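Local structure of ZmpA Glycopeptidase (Clostridium perfringens, 6XSX) at residues Y240-D248 with G258-Q267; E384-A394 with F406-T417. The protein is a metalloprotease of the M60 family that probably cleaves glycosylated proteins, present here as the catalytic module of a much longer polypeptide. One frame throughout, in Å; residues are numbered along the deposited sequence.

Interaction 1 of 2, residues Y240-D248 with G258-Q267; sequences YISMLKWLD and GITGFNKAEQ. With EDO (1,2-ethanediol), chain H.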
loop_
_atom_site.group_PDB
_atom_site.type_symbol
_atom_site.label_atom_id
_atom_site.label_comp_id
_atom_site.label_asym_id
_atom_site.label_seq_id
_atom_site.Cartn_x
_atom_site.Cartn_y
_atom_site.Cartn_z
ATOM N N TYR A 240 11.097 6.686 -0.204
ATOM C CA TYR A 240 9.670 6.830 0.038
ATOM C C TYR A 240 9.512 7.671 1.298
ATOM O O TYR A 240 10.286 7.502 2.245
ATOM C CB TYR A 240 8.989 5.466 0.212
ATOM C CG TYR A 240 7.482 5.557 0.206
ATOM C CD1 TYR A 240 6.752 5.376 -0.964
ATOM C CD2 TYR A 240 6.789 5.893 1.355
ATOM C CE1 TYR A 240 5.368 5.495 -0.974
ATOM C CE2 TYR A 240 5.412 6.023 1.362
ATOM C CZ TYR A 240 4.697 5.815 0.194
ATOM O OH TYR A 240 3.337 5.946 0.209
ATOM N N ILE A 241 8.504 8.553 1.300
ATOM C CA ILE A 241 8.323 9.519 2.377
ATOM C C ILE A 241 6.921 9.385 2.967
ATOM O O ILE A 241 5.929 9.470 2.237
ATOM C CB ILE A 241 8.551 10.958 1.862
ATOM C CG1 ILE A 241 9.956 11.132 1.274
ATOM C CG2 ILE A 241 8.260 11.982 2.962
ATOM C CD1 ILE A 241 10.041 12.190 0.193
ATOM N N SER A 242 6.866 9.193 4.293
ATOM C CA SER A 242 5.666 9.416 5.090
ATOM C C SER A 242 5.902 10.634 5.979
ATOM O O SER A 242 6.872 10.673 6.731
ATOM C CB SER A 242 5.317 8.206 5.926
ATOM O OG SER A 242 5.428 7.022 5.156
ATOM N N MET A 243 5.036 11.642 5.876
ATOM C CA MET A 243 5.270 12.870 6.622
ATOM C C MET A 243 3.970 13.369 7.250
ATOM O O MET A 243 2.874 13.091 6.759
ATOM C CB MET A 243 5.858 13.966 5.724
ATOM C CG MET A 243 4.939 14.374 4.593
ATOM S SD MET A 243 5.363 15.968 3.838
ATOM C CE MET A 243 6.690 15.487 2.735
ATOM N N LEU A 244 4.128 14.092 8.362
ATOM C CA LEU A 244 3.039 14.768 9.033
ATOM C C LEU A 244 2.494 15.835 8.091
ATOM O O LEU A 244 3.261 16.601 7.507
ATOM C CB LEU A 244 3.615 15.396 10.305
ATOM C CG LEU A 244 2.674 16.287 11.112
ATOM C CD1 LEU A 244 1.461 15.493 11.584
ATOM C CD2 LEU A 244 3.413 16.898 12.297
ATOM N N LYS A 245 1.166 15.866 7.952
ATOM C CA LYS A 245 0.508 16.898 7.169
ATOM C C LYS A 245 -0.721 17.383 7.928
ATOM O O LYS A 245 -1.268 16.672 8.769
ATOM C CB LYS A 245 0.069 16.339 5.815
ATOM C CG LYS A 245 1.171 16.036 4.815
ATOM C CD LYS A 245 0.599 15.794 3.431
ATOM C CE LYS A 245 1.618 15.239 2.463
ATOM N NZ LYS A 245 1.042 15.148 1.105
ATOM N N TRP A 246 -1.165 18.595 7.593
ATOM C CA TRP A 246 -2.363 19.141 8.205
ATOM C C TRP A 246 -3.560 18.706 7.364
ATOM O O TRP A 246 -3.823 19.289 6.318
ATOM C CB TRP A 246 -2.230 20.669 8.298
ATOM C CG TRP A 246 -3.440 21.386 8.815
ATOM C CD1 TRP A 246 -4.266 20.986 9.826
ATOM C CD2 TRP A 246 -3.933 22.668 8.379
ATOM N NE1 TRP A 246 -5.253 21.914 10.027
ATOM C CE2 TRP A 246 -5.066 22.962 9.163
ATOM C CE3 TRP A 246 -3.532 23.593 7.404
ATOM C CZ2 TRP A 246 -5.808 24.132 8.985
ATOM C CZ3 TRP A 246 -4.258 24.753 7.234
ATOM C CH2 TRP A 246 -5.386 25.018 8.016
ATOM N N LEU A 247 -4.266 17.660 7.810
ATOM C CA LEU A 247 -5.257 17.041 6.945
ATOM C C LEU A 247 -6.660 17.181 7.531
ATOM O O LEU A 247 -7.583 16.514 7.068
ATOM C CB LEU A 247 -4.889 15.567 6.738
ATOM C CG LEU A 247 -3.520 15.316 6.112
ATOM C CD1 LEU A 247 -3.293 13.824 5.881
ATOM C CD2 LEU A 247 -3.385 16.084 4.805
ATOM N N ASP A 248 -6.817 18.073 8.519
ATOM C CA ASP A 248 -8.038 18.165 9.306
ATOM C C ASP A 248 -9.262 18.268 8.401
ATOM O O ASP A 248 -10.284 17.647 8.683
ATOM C CB ASP A 248 -7.996 19.338 10.288
ATOM C CG ASP A 248 -7.073 19.109 11.470
ATOM O OD1 ASP A 248 -6.369 18.077 11.486
ATOM O OD2 ASP A 248 -7.081 19.957 12.378
ATOM N N GLY A 258 5.210 9.749 -4.290
ATOM C CA GLY A 258 5.962 8.892 -3.388
ATOM C C GLY A 258 5.940 9.404 -1.950
ATOM O O GLY A 258 6.887 9.190 -1.198
ATOM N N ILE A 259 4.849 10.079 -1.582
ATOM C CA ILE A 259 4.685 10.611 -0.239
ATOM C C ILE A 259 3.358 10.103 0.321
ATOM O O ILE A 259 2.327 10.223 -0.342
ATOM C CB ILE A 259 4.738 12.157 -0.266
ATOM C CG1 ILE A 259 6.125 12.668 -0.675
ATOM C CG2 ILE A 259 4.285 12.748 1.064
ATOM C CD1 ILE A 259 6.134 14.054 -1.311
ATOM N N THR A 260 3.400 9.554 1.544
ATOM C CA THR A 260 2.203 9.359 2.351
ATOM C C THR A 260 2.088 10.495 3.370
ATOM O O THR A 260 3.026 10.783 4.111
ATOM C CB THR A 260 2.221 8.011 3.088
ATOM O OG1 THR A 260 2.027 6.966 2.134
ATOM C CG2 THR A 260 1.176 7.928 4.184
ATOM N N GLY A 261 0.930 11.156 3.384
ATOM C CA GLY A 261 0.640 12.154 4.401
ATOM C C GLY A 261 -0.249 11.539 5.475
ATOM O O GLY A 261 -1.108 10.727 5.149
ATOM N N PHE A 262 0.007 11.884 6.743
ATOM C CA PHE A 262 -0.813 11.445 7.862
ATOM C C PHE A 262 -1.002 12.643 8.789
ATOM O O PHE A 262 -0.158 13.536 8.827
ATOM C CB PHE A 262 -0.167 10.261 8.591
ATOM C CG PHE A 262 1.269 10.493 8.996
ATOM C CD1 PHE A 262 1.587 11.299 10.087
ATOM C CD2 PHE A 262 2.311 9.939 8.262
ATOM C CE1 PHE A 262 2.912 11.541 10.428
ATOM C CE2 PHE A 262 3.636 10.157 8.622
ATOM C CZ PHE A 262 3.937 10.971 9.694
ATOM N N ASN A 263 -2.103 12.649 9.542
ATOM C CA ASN A 263 -2.431 13.764 10.415
ATOM C C ASN A 263 -1.732 13.572 11.762
ATOM O O ASN A 263 -1.129 12.524 12.011
ATOM C CB ASN A 263 -3.952 13.920 10.552
ATOM C CG ASN A 263 -4.410 15.355 10.748
ATOM O OD1 ASN A 263 -3.628 16.244 11.106
ATOM N ND2 ASN A 263 -5.691 15.592 10.506
ATOM N N LYS A 264 -1.874 14.584 12.636
ATOM C CA LYS A 264 -1.175 14.698 13.910
ATOM C C LYS A 264 -1.344 13.437 14.755
ATOM O O LYS A 264 -0.380 12.953 15.351
ATOM C CB LYS A 264 -1.695 15.911 14.695
ATOM C CG LYS A 264 -0.873 16.298 15.919
ATOM C CD LYS A 264 -1.584 17.232 16.891
ATOM C CE LYS A 264 -1.420 18.695 16.552
ATOM N NZ LYS A 264 -2.390 19.546 17.289
ATOM N N ALA A 265 -2.582 12.932 14.831
ATOM C CA ALA A 265 -2.897 11.855 15.756
ATOM C C ALA A 265 -2.269 10.545 15.286
ATOM O O ALA A 265 -2.220 9.583 16.044
ATOM C CB ALA A 265 -4.395 11.718 15.932
ATOM N N GLU A 266 -1.801 10.509 14.037
ATOM C CA GLU A 266 -1.323 9.274 13.440
ATOM C C GLU A 266 0.208 9.201 13.458
ATOM O O GLU A 266 0.791 8.306 12.843
ATOM C CB GLU A 266 -1.904 9.112 12.024
ATOM C CG GLU A 266 -3.306 8.515 12.001
ATOM C CD GLU A 266 -4.368 9.474 12.513
ATOM O OE1 GLU A 266 -4.446 10.604 12.002
ATOM O OE2 GLU A 266 -5.087 9.108 13.455
ATOM N N GLN A 267 0.860 10.115 14.187
ATOM C CA GLN A 267 2.317 10.131 14.268
ATOM C C GLN A 267 2.828 8.813 14.844
ATOM O O GLN A 267 3.833 8.291 14.369
ATOM C CB GLN A 267 2.847 11.336 15.053
ATOM C CG GLN A 267 2.706 12.662 14.309
ATOM C CD GLN A 267 3.113 13.826 15.181
ATOM O OE1 GLN A 267 4.288 14.205 15.238
ATOM N NE2 GLN A 267 2.138 14.401 15.872
HETATM C C1 EDO H . 3.592 2.296 6.634
HETATM O O1 EDO H . 3.609 2.761 7.989
HETATM C C2 EDO H . 4.280 3.128 5.597
HETATM O O2 EDO H . 3.889 4.502 5.539
HETATM O O HOH W 1 0.657 12.582 0.262
#

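Interaction 2 of 2, residues E384-A394 with F406-T417; sequences ENKHNAWVMAA and FERHGMDVWKET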
loop_
_atom_site.group_PDB
_atom_site.type_symbol
_atom_site.label_atom_id
_atom_site.label_comp_id
_atom_site.label_asym_id
_atom_site.label_seq_id
_atom_site.Cartn_x
_atom_site.Cartn_y
_atom_site.Cartn_z
ATOM N N GLU A 384 -14.754 0.025 -19.540
ATOM C CA GLU A 384 -15.146 -1.317 -19.957
ATOM C C GLU A 384 -14.006 -2.018 -20.698
ATOM O O GLU A 384 -13.810 -3.222 -20.545
ATOM C CB GLU A 384 -16.402 -1.273 -20.835
ATOM C CG GLU A 384 -17.618 -0.651 -20.164
ATOM C CD GLU A 384 -17.611 0.863 -19.985
ATOM O OE1 GLU A 384 -16.753 1.535 -20.586
ATOM O OE2 GLU A 384 -18.466 1.375 -19.229
ATOM N N ASN A 385 -13.267 -1.261 -21.521
ATOM C CA ASN A 385 -12.144 -1.818 -22.261
ATOM C C ASN A 385 -11.065 -2.327 -21.303
ATOM O O ASN A 385 -10.493 -3.389 -21.530
ATOM C CB ASN A 385 -11.545 -0.832 -23.266
ATOM C CG ASN A 385 -10.536 -1.517 -24.160
ATOM O OD1 ASN A 385 -10.904 -2.337 -24.995
ATOM N ND2 ASN A 385 -9.258 -1.227 -23.958
ATOM N N LYS A 386 -10.796 -1.560 -20.236
ATOM C CA LYS A 386 -9.804 -1.934 -19.239
ATOM C C LYS A 386 -10.249 -3.179 -18.470
ATOM O O LYS A 386 -9.437 -4.046 -18.155
ATOM C CB LYS A 386 -9.559 -0.770 -18.276
ATOM C CG LYS A 386 -8.915 0.449 -18.922
ATOM C CD LYS A 386 -8.800 1.616 -17.986
ATOM C CE LYS A 386 -8.110 2.801 -18.623
ATOM N NZ LYS A 386 -8.012 3.923 -17.664
ATOM N N HIS A 387 -11.541 -3.245 -18.147
ATOM C CA HIS A 387 -12.091 -4.417 -17.490
ATOM C C HIS A 387 -11.778 -5.657 -18.316
ATOM O O HIS A 387 -11.314 -6.658 -17.772
ATOM C CB HIS A 387 -13.596 -4.255 -17.258
ATOM C CG HIS A 387 -13.935 -3.298 -16.164
ATOM N ND1 HIS A 387 -13.139 -3.140 -15.048
ATOM C CD2 HIS A 387 -14.992 -2.476 -15.995
ATOM C CE1 HIS A 387 -13.691 -2.259 -14.238
ATOM N NE2 HIS A 387 -14.816 -1.826 -14.803
ATOM N N ASN A 388 -12.012 -5.560 -19.633
ATOM C CA ASN A 388 -11.834 -6.682 -20.542
ATOM C C ASN A 388 -10.361 -7.070 -20.599
ATOM O O ASN A 388 -10.035 -8.245 -20.768
ATOM C CB ASN A 388 -12.437 -6.413 -21.928
ATOM C CG ASN A 388 -13.902 -6.797 -22.018
ATOM O OD1 ASN A 388 -14.239 -7.859 -22.536
ATOM N ND2 ASN A 388 -14.783 -5.953 -21.508
ATOM N N ALA A 389 -9.478 -6.080 -20.438
ATOM C CA ALA A 389 -8.045 -6.343 -20.437
ATOM C C ALA A 389 -7.647 -7.158 -19.203
ATOM O O ALA A 389 -6.783 -8.022 -19.295
ATOM C CB ALA A 389 -7.257 -5.059 -20.558
ATOM N N TRP A 390 -8.282 -6.877 -18.053
ATOM C CA TRP A 390 -8.018 -7.633 -16.835
ATOM C C TRP A 390 -8.321 -9.109 -17.076
ATOM O O TRP A 390 -7.577 -9.985 -16.630
ATOM C CB TRP A 390 -8.885 -7.141 -15.675
ATOM C CG TRP A 390 -8.624 -5.759 -15.164
ATOM C CD1 TRP A 390 -7.575 -4.935 -15.456
ATOM C CD2 TRP A 390 -9.424 -5.059 -14.193
ATOM N NE1 TRP A 390 -7.687 -3.763 -14.756
ATOM C CE2 TRP A 390 -8.810 -3.810 -13.974
ATOM C CE3 TRP A 390 -10.603 -5.365 -13.501
ATOM C CZ2 TRP A 390 -9.333 -2.870 -13.085
ATOM C CZ3 TRP A 390 -11.121 -4.438 -12.622
ATOM C CH2 TRP A 390 -10.495 -3.204 -12.424
ATOM N N VAL A 391 -9.441 -9.368 -17.763
ATOM C CA VAL A 391 -9.907 -10.730 -17.957
ATOM C C VAL A 391 -8.864 -11.481 -18.777
ATOM O O VAL A 391 -8.558 -12.635 -18.494
ATOM C CB VAL A 391 -11.283 -10.766 -18.641
ATOM C CG1 VAL A 391 -11.696 -12.191 -18.994
ATOM C CG2 VAL A 391 -12.341 -10.092 -17.789
ATOM N N MET A 392 -8.319 -10.793 -19.787
ATOM C CA MET A 392 -7.376 -11.395 -20.717
ATOM C C MET A 392 -6.032 -11.620 -20.033
ATOM O O MET A 392 -5.463 -12.705 -20.156
ATOM C CB MET A 392 -7.206 -10.531 -21.970
ATOM C CG MET A 392 -8.431 -10.595 -22.858
ATOM S SD MET A 392 -8.290 -9.643 -24.388
ATOM C CE MET A 392 -8.248 -7.962 -23.767
ATOM N N ALA A 393 -5.559 -10.595 -19.308
ATOM C CA ALA A 393 -4.280 -10.630 -18.613
ATOM C C ALA A 393 -4.293 -11.673 -17.493
ATOM O O ALA A 393 -3.340 -12.448 -17.356
ATOM C CB ALA A 393 -3.906 -9.257 -18.106
ATOM N N ALA A 394 -5.371 -11.687 -16.699
ATOM C CA ALA A 394 -5.526 -12.666 -15.632
ATOM C C ALA A 394 -5.605 -14.074 -16.231
ATOM O O ALA A 394 -5.055 -15.021 -15.673
ATOM C CB ALA A 394 -6.734 -12.345 -14.776
ATOM N N PHE A 406 -15.134 -13.511 -14.155
ATOM C CA PHE A 406 -15.350 -12.076 -14.159
ATOM C C PHE A 406 -16.803 -11.736 -14.495
ATOM O O PHE A 406 -17.378 -10.833 -13.883
ATOM C CB PHE A 406 -14.341 -11.385 -15.074
ATOM C CG PHE A 406 -12.959 -11.220 -14.486
ATOM C CD1 PHE A 406 -12.674 -10.170 -13.624
ATOM C CD2 PHE A 406 -11.933 -12.095 -14.822
ATOM C CE1 PHE A 406 -11.398 -10.010 -13.101
ATOM C CE2 PHE A 406 -10.656 -11.935 -14.300
ATOM C CZ PHE A 406 -10.391 -10.891 -13.438
ATOM N N GLU A 407 -17.414 -12.457 -15.449
ATOM C CA GLU A 407 -18.798 -12.137 -15.768
ATOM C C GLU A 407 -19.729 -12.478 -14.598
ATOM O O GLU A 407 -20.779 -11.850 -14.453
ATOM C CB GLU A 407 -19.211 -12.538 -17.191
ATOM C CG GLU A 407 -19.638 -13.973 -17.379
ATOM C CD GLU A 407 -19.823 -14.407 -18.830
ATOM O OE1 GLU A 407 -19.516 -15.578 -19.127
ATOM O OE2 GLU A 407 -20.269 -13.583 -19.664
ATOM N N ARG A 408 -19.316 -13.402 -13.713
ATOM C CA ARG A 408 -20.148 -13.729 -12.561
ATOM C C ARG A 408 -20.165 -12.579 -11.551
ATOM O O ARG A 408 -21.090 -12.468 -10.757
ATOM C CB ARG A 408 -19.722 -15.049 -11.919
ATOM C CG ARG A 408 -20.157 -16.279 -12.701
ATOM C CD ARG A 408 -19.911 -17.524 -11.878
ATOM N NE ARG A 408 -20.502 -18.675 -12.531
ATOM C CZ ARG A 408 -21.675 -19.212 -12.206
ATOM N NH1 ARG A 408 -22.404 -18.705 -11.218
ATOM N NH2 ARG A 408 -22.115 -20.257 -12.886
ATOM N N HIS A 409 -19.138 -11.723 -11.591
ATOM C CA HIS A 409 -19.062 -10.548 -10.734
ATOM C C HIS A 409 -19.869 -9.390 -11.326
ATOM O O HIS A 409 -19.956 -8.317 -10.718
ATOM C CB HIS A 409 -17.595 -10.156 -10.506
ATOM C CG HIS A 409 -16.920 -10.973 -9.457
ATOM N ND1 HIS A 409 -16.888 -10.586 -8.131
ATOM C CD2 HIS A 409 -16.268 -12.156 -9.524
ATOM C CE1 HIS A 409 -16.229 -11.487 -7.430
ATOM N NE2 HIS A 409 -15.840 -12.463 -8.260
ATOM N N GLY A 410 -20.422 -9.618 -12.527
ATOM C CA GLY A 410 -21.320 -8.681 -13.182
ATOM C C GLY A 410 -20.610 -7.801 -14.206
ATOM O O GLY A 410 -21.169 -6.808 -14.654
ATOM N N MET A 411 -19.377 -8.166 -14.568
ATOM C CA MET A 411 -18.654 -7.447 -15.604
ATOM C C MET A 411 -19.142 -7.925 -16.969
ATOM O O MET A 411 -19.510 -9.090 -17.125
ATOM C CB MET A 411 -17.150 -7.699 -15.489
ATOM C CG MET A 411 -16.352 -6.980 -16.546
ATOM S SD MET A 411 -14.668 -7.601 -16.623
ATOM C CE MET A 411 -14.086 -7.128 -14.995
ATOM N N ASP A 412 -19.141 -7.013 -17.952
ATOM C CA ASP A 412 -19.569 -7.342 -19.301
ATOM C C ASP A 412 -18.353 -7.787 -20.103
ATOM O O ASP A 412 -17.546 -6.960 -20.517
ATOM C CB ASP A 412 -20.275 -6.159 -19.969
ATOM C CG ASP A 412 -21.123 -6.528 -21.175
ATOM O OD1 ASP A 412 -20.725 -7.431 -21.946
ATOM O OD2 ASP A 412 -22.185 -5.904 -21.340
ATOM N N VAL A 413 -18.237 -9.100 -20.321
ATOM C CA VAL A 413 -17.102 -9.644 -21.046
ATOM C C VAL A 413 -17.518 -9.822 -22.505
ATOM O O VAL A 413 -18.541 -10.445 -22.773
ATOM C CB VAL A 413 -16.613 -10.955 -20.405
ATOM C CG1 VAL A 413 -15.487 -11.594 -21.195
ATOM C CG2 VAL A 413 -16.204 -10.753 -18.955
ATOM N N TRP A 414 -16.713 -9.264 -23.424
ATOM C CA TRP A 414 -17.057 -9.165 -24.836
ATOM C C TRP A 414 -16.710 -10.454 -25.571
ATOM O O TRP A 414 -15.838 -11.215 -25.135
ATOM C CB TRP A 414 -16.355 -7.978 -25.506
ATOM C CG TRP A 414 -16.727 -6.642 -24.946
ATOM C CD1 TRP A 414 -17.954 -6.258 -24.486
ATOM C CD2 TRP A 414 -15.867 -5.495 -24.817
ATOM N NE1 TRP A 414 -17.912 -4.956 -24.062
ATOM C CE2 TRP A 414 -16.648 -4.459 -24.259
ATOM C CE3 TRP A 414 -14.521 -5.240 -25.123
ATOM C CZ2 TRP A 414 -16.125 -3.189 -24.000
ATOM C CZ3 TRP A 414 -14.003 -3.986 -24.864
ATOM C CH2 TRP A 414 -14.799 -2.977 -24.315
ATOM N N LYS A 415 -17.383 -10.640 -26.716
ATOM C CA LYS A 415 -17.253 -11.826 -27.545
ATOM C C LYS A 415 -15.779 -12.098 -27.843
ATOM O O LYS A 415 -15.328 -13.229 -27.669
ATOM C CB LYS A 415 -18.122 -11.715 -28.803
ATOM N N GLU A 416 -15.028 -11.054 -28.226
ATOM C CA GLU A 416 -13.624 -11.210 -28.596
ATOM C C GLU A 416 -12.758 -11.597 -27.389
ATOM O O GLU A 416 -11.837 -12.403 -27.524
ATOM C CB GLU A 416 -13.101 -10.030 -29.430
ATOM C CG GLU A 416 -12.944 -8.718 -28.676
ATOM C CD GLU A 416 -14.160 -7.802 -28.599
ATOM O OE1 GLU A 416 -15.303 -8.276 -28.860
ATOM O OE2 GLU A 416 -13.961 -6.607 -28.269
ATOM N N THR A 417 -13.067 -11.045 -26.209
ATOM C CA THR A 417 -12.363 -11.385 -24.978
ATOM C C THR A 417 -12.499 -12.881 -24.701
ATOM O O THR A 417 -11.512 -13.553 -24.404
ATOM C CB THR A 417 -12.877 -10.561 -23.790
ATOM O OG1 THR A 417 -12.708 -9.175 -24.076
ATOM C CG2 THR A 417 -12.169 -10.877 -22.491
#

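Interaction 1 of 2, residues Y240-D248 with G258-Q267
Tyr240 packs on Gly258 and Thr260 where strands 240-244 and 259-262 begin a parallel pairing in the peptidase domain's mixed sheet, a worked example of how one strand pair can face both a core and the helix that probably carries the active site. With CG anti to the backbone N (chi1 -169°), the Tyr240 ring lies with one face over Gly258 O and its OH 2.5 Å from Thr260 OG1, a short hydrogen bond made at the ring edge. Asn286 also binds that hydroxyl, and Thr260 touches Glu282 of a helix bearing an HExxH pattern. Ile241, whose bridge to Ile259 starts the ladder, bonds through N to Gly258 O and through O to Thr260 N, its side chain lying beside Ile259. Ser242 OG hydrogen-bonds O2 of a 1,2-ethanediol, probably from the crystallisation liquor (3.0 Å). Met243 continues the ladder with N to Thr260 O and O to Phe262 N; its CG packs on Ile259 CG2. Phe262, its CG between backbone N and carbonyl carbon (chi1 52°), folds its ring back so that one face covers the Met243-Leu244 peptide, with Leu244 N 3.4 Å from Phe262 CZ. Leu244 CD1 reaches Lys264 CA. The N-H of Lys245 is donated to Phe262 O, and its extended chain runs over Gly261, whose lack of a side chain permits that close passage; Lys245 NZ hydrogen-bonds Asn86 and donates to a water (2.7 Å) that donates to Ile259 O. Asp248 OD1 accepts from Asn263 ND2 at 2.8 Å, nearly along its C-O axis, with carboxylate and amide planes 45° apart.

Interaction 2 of 2, residues E384-A394 with F406-T417
Residues 384-394 of helix 383-398 run past a chain that leaves one helix through a Schellman motif at Gly410, extends over 411-413 and enters the next with Trp414 at its N-cap; the CA atoms of Asn388 and Val413 lie 6.1 Å apart. This is helix-to-connection packing in the module's helical part, with Asn388 bonding the first turn of the next helix. Its OD1 accepts from Trp414 N at 3.0 Å, on a lone pair and almost straight (170°), and from Thr417 OG1 at 2.5 Å. Asn388 ND2 bonds Asp412 O (3.1 Å) and Glu384 O, so four bonds fix the amide's rotation. The amide stacks on the Trp414 indole, planes 15° apart, ND2 over the ring centre, while Asn385 OD1 meets the ring's edge and Asn385 ND2 is held by a hydrogen bond to Gly380 O. Deeper in, Val391 CG2 presses on Phe406 CG at 3.5 Å and Met411 SD at 3.6 Å. Met411, CG anti to the backbone N (chi1 180°), sets SD against His387 CB. Ala394 CB meets the Phe406 ring at its edge. Helix 347-361 contacts Phe406 and Ala394, helix 365-375 covers Ala394, and Thr421 and Tyr420 of helix 415-421 reach Val391 and Met392.

In the fold
Interactions 1 and 2 follow one another along the chain, the first closing before the second opens, and lie on opposite sides of the chain's centre. Their centres are 37 Å apart and their nearest atoms about 20 Å apart, without touching; they lie on different strands and helices. Interaction 1 belongs to the ten-stranded mixed sheet, where strand 240-244 sits between 186-190 and 259-262, next to helix 277-286 with its HExxH pattern. Interaction 2 belongs to the helical part that follows, where helix 383-398 packs against the chain joining helices 403-408 and 415-421. The module thus combines a sheet beside the probable active-site helix with a helical region on the other side of the chain's centre.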